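Local coordinates for protein protease (Penicillium cyclopium, PDB 5Z6O) that is a subtilisin-type serine protease that probably hydrolyses proteins such as casein, gelatin and type IV collagen through a charge relay system, at residues N134-G139 against A230-A235; G40-I45 against T75-T80; A194-F199 against S225-A230. One frame throughout, in Å; residues are numbered along the deposited sequence.

All three contacts belong to one subtilase core. Interactions 1 and 2 are fully buried and reach neighbouring strands of the same parallel sheet, 131-135 and 37-42, joined where N134 O meets V41 N at 3.1 Å. Interaction 3 lies farther from the chain centre; it joins a loop before strand 205-208 to the start of helix 227-245, is mostly buried, and has partly exposed residues (F196, S225). It shares that helix with interaction 1, and the two touch through S136 and S228. Chemistry follows place: interaction 1 sets an amide and a serine hydroxyl against alanine methyls and a proline ring, interaction 2 a carboxylate beside a threonine hydroxyl, and interaction 3 a phenyl ring along a glycine-containing backbone. Interactions 1 and 3 both touch the bound inhibitor.

Interaction 1: residues N134-G139 against A230-A235; sequences NMSLGG and AAPHVA. With PMS (phenylmethanesulfonic acid), chain C.
The flat amide of N134 meets the ring of P232 at a slant, its CG lying 4.0 Å from P232 CA, while the methyl groups of A231 and A235 lie about the end of the amide. The second flat group is the phenyl ring of the inhibitor PMS: the peptide between L137 and G138 covers one of its faces, with G138 N 3.5 Å from PMS C4. S136 O comes to 3.7 Å from PMS C2.

N134 reaches the helix because its CG is anti to the backbone N (chi1 -175°), and its CB then rests 3.9 Å from A235 CB. One turn earlier in the helix, S136 OG sits 3.6 Å from P232 CD and 3.9 Å from A231 CB. That hydroxyl is hydrogen-bonded to S228 O, so the strand end is tied directly to the residue bearing the inhibitor. P232 lacks an N-H, and the helix is kinked at this point, where its ring also packs on T77 of helix 73-82.

A strand that packs through N134 and S136 on the helix beginning near the reactive serine, and then runs on as an extended segment along the inhibitor, is the subtilase layout, in which this segment walls the S1 pocket, consistent with the inhibitor's phenyl ring lying against it.

Interaction 2: residues G40-I45 against T75-T80; sequences GVDTGI and THTAST
The charge relay system of a subtilase supplies this contact: D42, assigned as its aspartate, stands at the end of strand 37-42 and meets T77 on helix 73-82, the helix that starts at the relay histidine H73. The two side chains approach tip to tip, with D42 OD2 3.3 Å from T77 OG1. T77 OG1 has its stronger partner in H73 O, a bond one turn back that engages the hydroxyl, so the approach to D42 OD2 is a close contact and not its main polar tie. D42 CG is anti to the backbone N (chi1 -151°), which carries the carboxylate toward the helix, and the side chains of D42 and H73 lie about 4 Å apart. The other carboxylate oxygen turns back on its own chain: D42 OD1 accepts T43 N at 2.7 Å on the anti lone pair, with an N-H...O angle of 142°, so the rotation of the carboxylate is restrained. An alanine in place of D42 would probably leave T43 N-H without this acceptor, open a gap before T77 OG1 and deprive H73 of its relay partner.

Strand 37-42 is an inner strand of the parallel sheet, between 93-98 and 131-135, and the turn following it, in the DTGI sequence, brings I45 up to T75, near the start of the helix. At the backbone angles of G44 a CB would be jammed against the carbonyl O of T43. Beyond it T75 OG1 lies 3.6 Å from I45 CA while being hydrogen-bonded to D46 N and D69 OD2. The other oxygen of D69 bonds T43 OG1, so one carboxylate joins turn and helix. I45 runs its extended arm onto A78, CD1 lying 3.6 Å and CG1 3.9 Å from A78 CB, and it also touches V94 and A96 of strand 93-98.

Interaction 3: residues A194-F199 against S225-A230; sequences ASFTNF and SGTSMA. With PMS (phenylmethanesulfonic acid), chain C.
A type I turn from A194 to T197, closed by T197 N bonding to A194 O at 3.1 Å, brings F196 against the backbone of G226 and T197 against the T227 side chain. F196 has its CG in the crowded position between backbone N and carbonyl carbon (chi1 53°), which folds the ring over A194: A194 CB lies 3.6 Å above one face, offset toward the rim. Obliquely to that ring runs the other backbone, with F196 CE1 3.5 Å from G226 CA and F196 CE2 4.2 Å from S225 CB. T197 and T227 cross at about a right angle, T197 OG1 standing 3.3 Å from T227 CG2. The T197 hydroxyl donates to N198 O in the carbonyl plane and is also bonded to A186 N, whereas T227 OG1 bonds to N165 OD1 and G164 N.

At S228 the inhibitor is covalently held, S228 OG to PMS S at 1.6 Å. S228 N donates to PMS O1S over 3.1 Å, and a CB on G226 would clash with that oxygen. N165 ND2 also bonds PMS, consistent with the oxyanion hole of subtilases; O1S probably sits where a substrate carbonyl oxygen would be polarised.

Interaction 1: residues N134-G139 against A230-A235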
loop_
_atom_site.group_PDB
_atom_site.type_symbol
_atom_site.label_atom_id
_atom_site.label_comp_id
_atom_site.label_asym_id
_atom_site.label_seq_id
_atom_site.Cartn_x
_atom_site.Cartn_y
_atom_site.Cartn_z
ATOM N N ASN A 134 0.333 -5.668 0.663
ATOM C CA ASN A 134 0.424 -4.612 -0.336
ATOM C C ASN A 134 1.024 -5.175 -1.623
ATOM O O ASN A 134 2.113 -5.764 -1.603
ATOM C CB ASN A 134 1.272 -3.450 0.148
ATOM C CG ASN A 134 1.256 -2.299 -0.855
ATOM O OD1 ASN A 134 0.252 -1.579 -0.977
ATOM N ND2 ASN A 134 2.332 -2.148 -1.601
ATOM N N MET A 135 0.370 -4.911 -2.758
ATOM C CA MET A 135 0.866 -5.395 -4.056
ATOM C C MET A 135 0.983 -4.193 -4.978
ATOM O O MET A 135 -0.005 -3.780 -5.571
ATOM C CB MET A 135 -0.033 -6.460 -4.686
ATOM C CG MET A 135 0.162 -7.807 -3.986
ATOM S SD MET A 135 -0.683 -9.170 -4.915
ATOM C CE MET A 135 0.221 -9.233 -6.444
ATOM N N SER A 136 2.169 -3.628 -5.074
ATOM C CA SER A 136 2.399 -2.497 -5.972
ATOM C C SER A 136 2.991 -2.984 -7.273
ATOM O O SER A 136 4.089 -2.620 -7.628
ATOM C CB SER A 136 3.321 -1.475 -5.310
ATOM O OG SER A 136 2.641 -0.750 -4.284
ATOM N N LEU A 137 2.321 -3.914 -7.920
ATOM C CA LEU A 137 2.754 -4.468 -9.185
ATOM C C LEU A 137 1.492 -4.897 -9.915
ATOM O O LEU A 137 0.421 -5.027 -9.326
ATOM C CB LEU A 137 3.704 -5.655 -9.013
ATOM C CG LEU A 137 3.186 -6.801 -8.137
ATOM C CD1 LEU A 137 2.350 -7.810 -8.921
ATOM C CD2 LEU A 137 4.359 -7.507 -7.436
ATOM N N GLY A 138 1.614 -5.090 -11.205
ATOM C CA GLY A 138 0.418 -5.354 -11.983
ATOM C C GLY A 138 0.852 -5.819 -13.347
ATOM O O GLY A 138 2.024 -5.710 -13.723
ATOM N N GLY A 139 -0.097 -6.350 -14.083
ATOM C CA GLY A 139 0.254 -6.817 -15.397
ATOM C C GLY A 139 -0.988 -7.082 -16.176
ATOM O O GLY A 139 -2.071 -6.640 -15.798
ATOM N N ALA A 230 0.826 4.888 -4.419
ATOM C CA ALA A 230 -0.497 5.144 -3.886
ATOM C C ALA A 230 -0.961 3.970 -3.022
ATOM O O ALA A 230 -1.343 4.157 -1.862
ATOM C CB ALA A 230 -1.450 5.391 -5.068
ATOM N N ALA A 231 -0.839 2.747 -3.534
ATOM C CA ALA A 231 -1.319 1.580 -2.782
ATOM C C ALA A 231 -0.794 1.471 -1.344
ATOM O O ALA A 231 -1.597 1.154 -0.446
ATOM C CB ALA A 231 -0.995 0.293 -3.553
ATOM N N PRO A 232 0.497 1.666 -1.053
ATOM C CA PRO A 232 0.956 1.489 0.326
ATOM C C PRO A 232 0.416 2.533 1.284
ATOM O O PRO A 232 0.375 2.250 2.494
ATOM C CB PRO A 232 2.501 1.553 0.206
ATOM C CG PRO A 232 2.765 2.207 -1.082
ATOM C CD PRO A 232 1.625 1.791 -1.983
ATOM N N HIS A 233 -0.014 3.713 0.810
ATOM C CA HIS A 233 -0.726 4.603 1.738
ATOM C C HIS A 233 -1.963 3.900 2.269
ATOM O O HIS A 233 -2.315 4.040 3.447
ATOM C CB HIS A 233 -1.147 5.916 1.058
ATOM C CG HIS A 233 -0.012 6.861 0.752
ATOM N ND1 HIS A 233 0.764 6.762 -0.388
ATOM C CD2 HIS A 233 0.440 7.956 1.419
ATOM C CE1 HIS A 233 1.638 7.760 -0.411
ATOM N NE2 HIS A 233 1.460 8.500 0.670
ATOM N N VAL A 234 -2.654 3.160 1.397
ATOM C CA VAL A 234 -3.887 2.490 1.801
ATOM C C VAL A 234 -3.562 1.254 2.639
ATOM O O VAL A 234 -4.259 0.972 3.624
ATOM C CB VAL A 234 -4.741 2.151 0.559
ATOM C CG1 VAL A 234 -6.041 1.419 0.955
ATOM C CG2 VAL A 234 -5.118 3.433 -0.190
ATOM N N ALA A 235 -2.474 0.544 2.323
ATOM C CA ALA A 235 -2.046 -0.563 3.182
ATOM C C ALA A 235 -1.789 -0.056 4.591
ATOM O O ALA A 235 -2.243 -0.654 5.582
ATOM C CB ALA A 235 -0.761 -1.223 2.649
HETATM C C PMS C . 5.167 -0.300 -10.562
HETATM S S PMS C . 4.955 1.187 -9.545
HETATM C C1 PMS C . 3.815 -0.791 -11.102
HETATM C C2 PMS C . 2.640 -0.677 -10.368
HETATM C C3 PMS C . 1.440 -1.141 -10.890
HETATM C C4 PMS C . 1.399 -1.717 -12.151
HETATM C C5 PMS C . 2.573 -1.835 -12.880
HETATM C C6 PMS C . 3.769 -1.361 -12.366
HETATM O O2S PMS C . 6.225 1.977 -9.432
HETATM O O1S PMS C . 4.013 2.167 -10.177
#

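Interaction 2: residues G40-I45 against T75-T80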
loop_
_atom_site.group_PDB
_atom_site.type_symbol
_atom_site.label_atom_id
_atom_site.label_comp_id
_atom_site.label_asym_id
_atom_site.label_seq_id
_atom_site.Cartn_x
_atom_site.Cartn_y
_atom_site.Cartn_z
ATOM N N GLY A 40 4.816 -6.948 2.383
ATOM C CA GLY A 40 5.202 -6.187 1.207
ATOM C C GLY A 40 5.603 -7.131 0.099
ATOM O O GLY A 40 6.650 -7.779 0.180
ATOM N N VAL A 41 4.762 -7.259 -0.926
ATOM C CA VAL A 41 4.981 -8.225 -2.002
ATOM C C VAL A 41 5.578 -7.454 -3.173
ATOM O O VAL A 41 4.856 -6.778 -3.922
ATOM C CB VAL A 41 3.666 -8.922 -2.387
ATOM C CG1 VAL A 41 3.879 -9.899 -3.527
ATOM C CG2 VAL A 41 3.046 -9.647 -1.173
ATOM N N ASP A 42 6.903 -7.518 -3.339
ATOM C CA ASP A 42 7.586 -6.537 -4.175
ATOM C C ASP A 42 9.007 -7.009 -4.475
ATOM O O ASP A 42 9.254 -8.221 -4.516
ATOM C CB ASP A 42 7.569 -5.177 -3.458
ATOM C CG ASP A 42 7.573 -4.009 -4.396
ATOM O OD1 ASP A 42 8.505 -3.916 -5.229
ATOM O OD2 ASP A 42 6.655 -3.161 -4.271
ATOM N N THR A 43 9.945 -6.072 -4.666
ATOM C CA THR A 43 11.334 -6.414 -4.953
ATOM C C THR A 43 12.171 -6.771 -3.717
ATOM O O THR A 43 13.398 -6.919 -3.847
ATOM C CB THR A 43 12.016 -5.269 -5.696
ATOM O OG1 THR A 43 12.113 -4.103 -4.868
ATOM C CG2 THR A 43 11.258 -4.905 -6.959
ATOM N N GLY A 44 11.571 -6.912 -2.543
ATOM C CA GLY A 44 12.326 -7.047 -1.313
ATOM C C GLY A 44 12.420 -5.736 -0.556
ATOM O O GLY A 44 12.047 -4.673 -1.037
ATOM N N ILE A 45 12.907 -5.825 0.681
ATOM C CA ILE A 45 13.009 -4.664 1.560
ATOM C C ILE A 45 14.398 -4.629 2.167
ATOM O O ILE A 45 14.896 -5.660 2.634
ATOM C CB ILE A 45 11.978 -4.721 2.694
ATOM C CG1 ILE A 45 10.561 -4.770 2.155
ATOM C CG2 ILE A 45 12.145 -3.517 3.639
ATOM C CD1 ILE A 45 9.562 -5.093 3.274
ATOM N N THR A 75 11.546 -1.408 -0.907
ATOM C CA THR A 75 11.859 -0.640 0.297
ATOM C C THR A 75 11.036 0.635 0.356
ATOM O O THR A 75 10.534 1.026 1.416
ATOM C CB THR A 75 13.343 -0.286 0.301
ATOM O OG1 THR A 75 14.102 -1.508 0.287
ATOM C CG2 THR A 75 13.717 0.617 1.536
ATOM N N HIS A 76 10.889 1.286 -0.785
ATOM C CA HIS A 76 10.180 2.559 -0.840
ATOM C C HIS A 76 8.705 2.363 -0.471
ATOM O O HIS A 76 8.147 3.088 0.364
ATOM C CB HIS A 76 10.345 3.130 -2.260
ATOM C CG HIS A 76 9.895 4.559 -2.427
ATOM N ND1 HIS A 76 8.572 4.920 -2.658
ATOM C CD2 HIS A 76 10.605 5.712 -2.438
ATOM C CE1 HIS A 76 8.499 6.240 -2.777
ATOM N NE2 HIS A 76 9.717 6.738 -2.663
ATOM N N THR A 77 8.068 1.345 -1.047
ATOM C CA THR A 77 6.660 1.113 -0.730
ATOM C C THR A 77 6.464 0.619 0.696
ATOM O O THR A 77 5.533 1.077 1.386
ATOM C CB THR A 77 6.026 0.136 -1.727
ATOM O OG1 THR A 77 6.688 -1.133 -1.672
ATOM C CG2 THR A 77 6.106 0.731 -3.187
ATOM N N ALA A 78 7.337 -0.283 1.181
ATOM C CA ALA A 78 7.218 -0.651 2.590
ATOM C C ALA A 78 7.386 0.573 3.491
ATOM O O ALA A 78 6.749 0.690 4.551
ATOM C CB ALA A 78 8.282 -1.706 2.926
ATOM N N SER A 79 8.267 1.481 3.102
ATOM C CA SER A 79 8.525 2.677 3.899
ATOM C C SER A 79 7.304 3.596 3.948
ATOM O O SER A 79 6.961 4.117 5.011
ATOM C CB SER A 79 9.756 3.406 3.315
ATOM O OG SER A 79 9.973 4.626 3.991
ATOM N N THR A 80 6.650 3.821 2.811
ATOM C CA THR A 80 5.398 4.584 2.801
ATOM C C THR A 80 4.360 3.930 3.697
ATOM O O THR A 80 3.598 4.624 4.375
ATOM C CB THR A 80 4.888 4.680 1.350
ATOM O OG1 THR A 80 5.809 5.500 0.620
ATOM C CG2 THR A 80 3.485 5.271 1.261
#

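Interaction 3: residues A194-F199 against S225-A230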
loop_
_atom_site.group_PDB
_atom_site.type_symbol
_atom_site.label_atom_id
_atom_site.label_comp_id
_atom_site.label_asym_id
_atom_site.label_seq_id
_atom_site.Cartn_x
_atom_site.Cartn_y
_atom_site.Cartn_z
ATOM N N ALA A 194 -3.685 11.737 -11.272
ATOM C CA ALA A 194 -2.386 11.735 -11.939
ATOM C C ALA A 194 -2.546 11.286 -13.386
ATOM O O ALA A 194 -3.364 10.428 -13.681
ATOM C CB ALA A 194 -1.425 10.794 -11.205
ATOM N N SER A 195 -1.767 11.876 -14.298
ATOM C CA SER A 195 -2.012 11.629 -15.723
ATOM C C SER A 195 -1.827 10.161 -16.099
ATOM O O SER A 195 -2.475 9.672 -17.031
ATOM C CB SER A 195 -1.078 12.499 -16.567
ATOM O OG SER A 195 0.271 12.275 -16.214
ATOM N N PHE A 196 -0.930 9.452 -15.416
ATOM C CA PHE A 196 -0.646 8.064 -15.758
ATOM C C PHE A 196 -1.609 7.064 -15.134
ATOM O O PHE A 196 -1.534 5.885 -15.477
ATOM C CB PHE A 196 0.775 7.699 -15.307
ATOM C CG PHE A 196 1.039 8.016 -13.855
ATOM C CD1 PHE A 196 0.588 7.150 -12.854
ATOM C CD2 PHE A 196 1.703 9.196 -13.479
ATOM C CE1 PHE A 196 0.795 7.452 -11.509
ATOM C CE2 PHE A 196 1.947 9.498 -12.125
ATOM C CZ PHE A 196 1.477 8.606 -11.126
ATOM N N THR A 197 -2.476 7.460 -14.205
ATOM C CA THR A 197 -3.172 6.445 -13.412
ATOM C C THR A 197 -4.226 5.712 -14.226
ATOM O O THR A 197 -4.922 6.304 -15.053
ATOM C CB THR A 197 -3.812 7.047 -12.138
ATOM O OG1 THR A 197 -4.242 5.968 -11.286
ATOM C CG2 THR A 197 -5.036 7.912 -12.471
ATOM N N ASN A 198 -4.331 4.407 -13.986
ATOM C CA ASN A 198 -5.484 3.663 -14.461
ATOM C C ASN A 198 -6.705 4.104 -13.668
ATOM O O ASN A 198 -6.582 4.697 -12.596
ATOM C CB ASN A 198 -5.258 2.151 -14.326
ATOM C CG ASN A 198 -4.324 1.585 -15.397
ATOM O OD1 ASN A 198 -3.828 2.295 -16.263
ATOM N ND2 ASN A 198 -4.066 0.299 -15.314
ATOM N N PHE A 199 -7.894 3.832 -14.217
ATOM C CA PHE A 199 -9.142 4.381 -13.684
ATOM C C PHE A 199 -10.255 3.376 -13.937
ATOM O O PHE A 199 -10.011 2.216 -14.297
ATOM C CB PHE A 199 -9.476 5.742 -14.334
ATOM C CG PHE A 199 -9.407 5.704 -15.833
ATOM C CD1 PHE A 199 -10.482 5.210 -16.588
ATOM C CD2 PHE A 199 -8.248 6.108 -16.489
ATOM C CE1 PHE A 199 -10.394 5.142 -17.972
ATOM C CE2 PHE A 199 -8.164 6.049 -17.868
ATOM C CZ PHE A 199 -9.231 5.560 -18.604
ATOM N N SER A 225 7.087 8.250 -8.467
ATOM C CA SER A 225 5.682 8.403 -8.831
ATOM C C SER A 225 5.137 7.122 -9.424
ATOM O O SER A 225 5.828 6.424 -10.175
ATOM C CB SER A 225 5.457 9.511 -9.866
ATOM O OG SER A 225 5.903 10.744 -9.376
ATOM N N GLY A 226 3.882 6.838 -9.123
ATOM C CA GLY A 226 3.189 5.709 -9.702
ATOM C C GLY A 226 2.057 5.299 -8.797
ATOM O O GLY A 226 1.975 5.700 -7.641
ATOM N N THR A 227 1.135 4.509 -9.346
ATOM C CA THR A 227 0.143 3.911 -8.448
ATOM C C THR A 227 0.810 2.948 -7.461
ATOM O O THR A 227 0.212 2.625 -6.429
ATOM C CB THR A 227 -0.950 3.166 -9.214
ATOM O OG1 THR A 227 -0.363 2.206 -10.072
ATOM C CG2 THR A 227 -1.809 4.133 -10.084
ATOM N N SER A 228 2.047 2.502 -7.755
ATOM C CA SER A 228 2.838 1.773 -6.761
ATOM C C SER A 228 3.014 2.561 -5.475
ATOM O O SER A 228 3.190 1.964 -4.403
ATOM C CB SER A 228 4.245 1.420 -7.309
ATOM O OG SER A 228 4.135 0.481 -8.381
ATOM N N MET A 229 3.094 3.892 -5.574
ATOM C CA MET A 229 3.247 4.745 -4.398
ATOM C C MET A 229 1.923 5.001 -3.689
ATOM O O MET A 229 1.898 5.286 -2.486
ATOM C CB MET A 229 3.852 6.087 -4.823
ATOM C CG MET A 229 5.371 6.052 -5.121
ATOM S SD MET A 229 5.819 5.023 -6.549
ATOM C CE MET A 229 6.687 3.677 -5.792
ATOM N N ALA A 230 0.826 4.888 -4.419
ATOM C CA ALA A 230 -0.497 5.144 -3.886
ATOM C C ALA A 230 -0.961 3.970 -3.022
ATOM O O ALA A 230 -1.343 4.157 -1.862
ATOM C CB ALA A 230 -1.450 5.391 -5.068
HETATM C C PMS C . 5.167 -0.300 -10.562
HETATM S S PMS C . 4.955 1.187 -9.545
HETATM C C1 PMS C . 3.815 -0.791 -11.102
HETATM C C2 PMS C . 2.640 -0.677 -10.368
HETATM C C3 PMS C . 1.440 -1.141 -10.890
HETATM C C4 PMS C . 1.399 -1.717 -12.151
HETATM C C5 PMS C . 2.573 -1.835 -12.880
HETATM C C6 PMS C . 3.769 -1.361 -12.366
HETATM O O2S PMS C . 6.225 1.977 -9.432
HETATM O O1S PMS C . 4.013 2.167 -10.177
#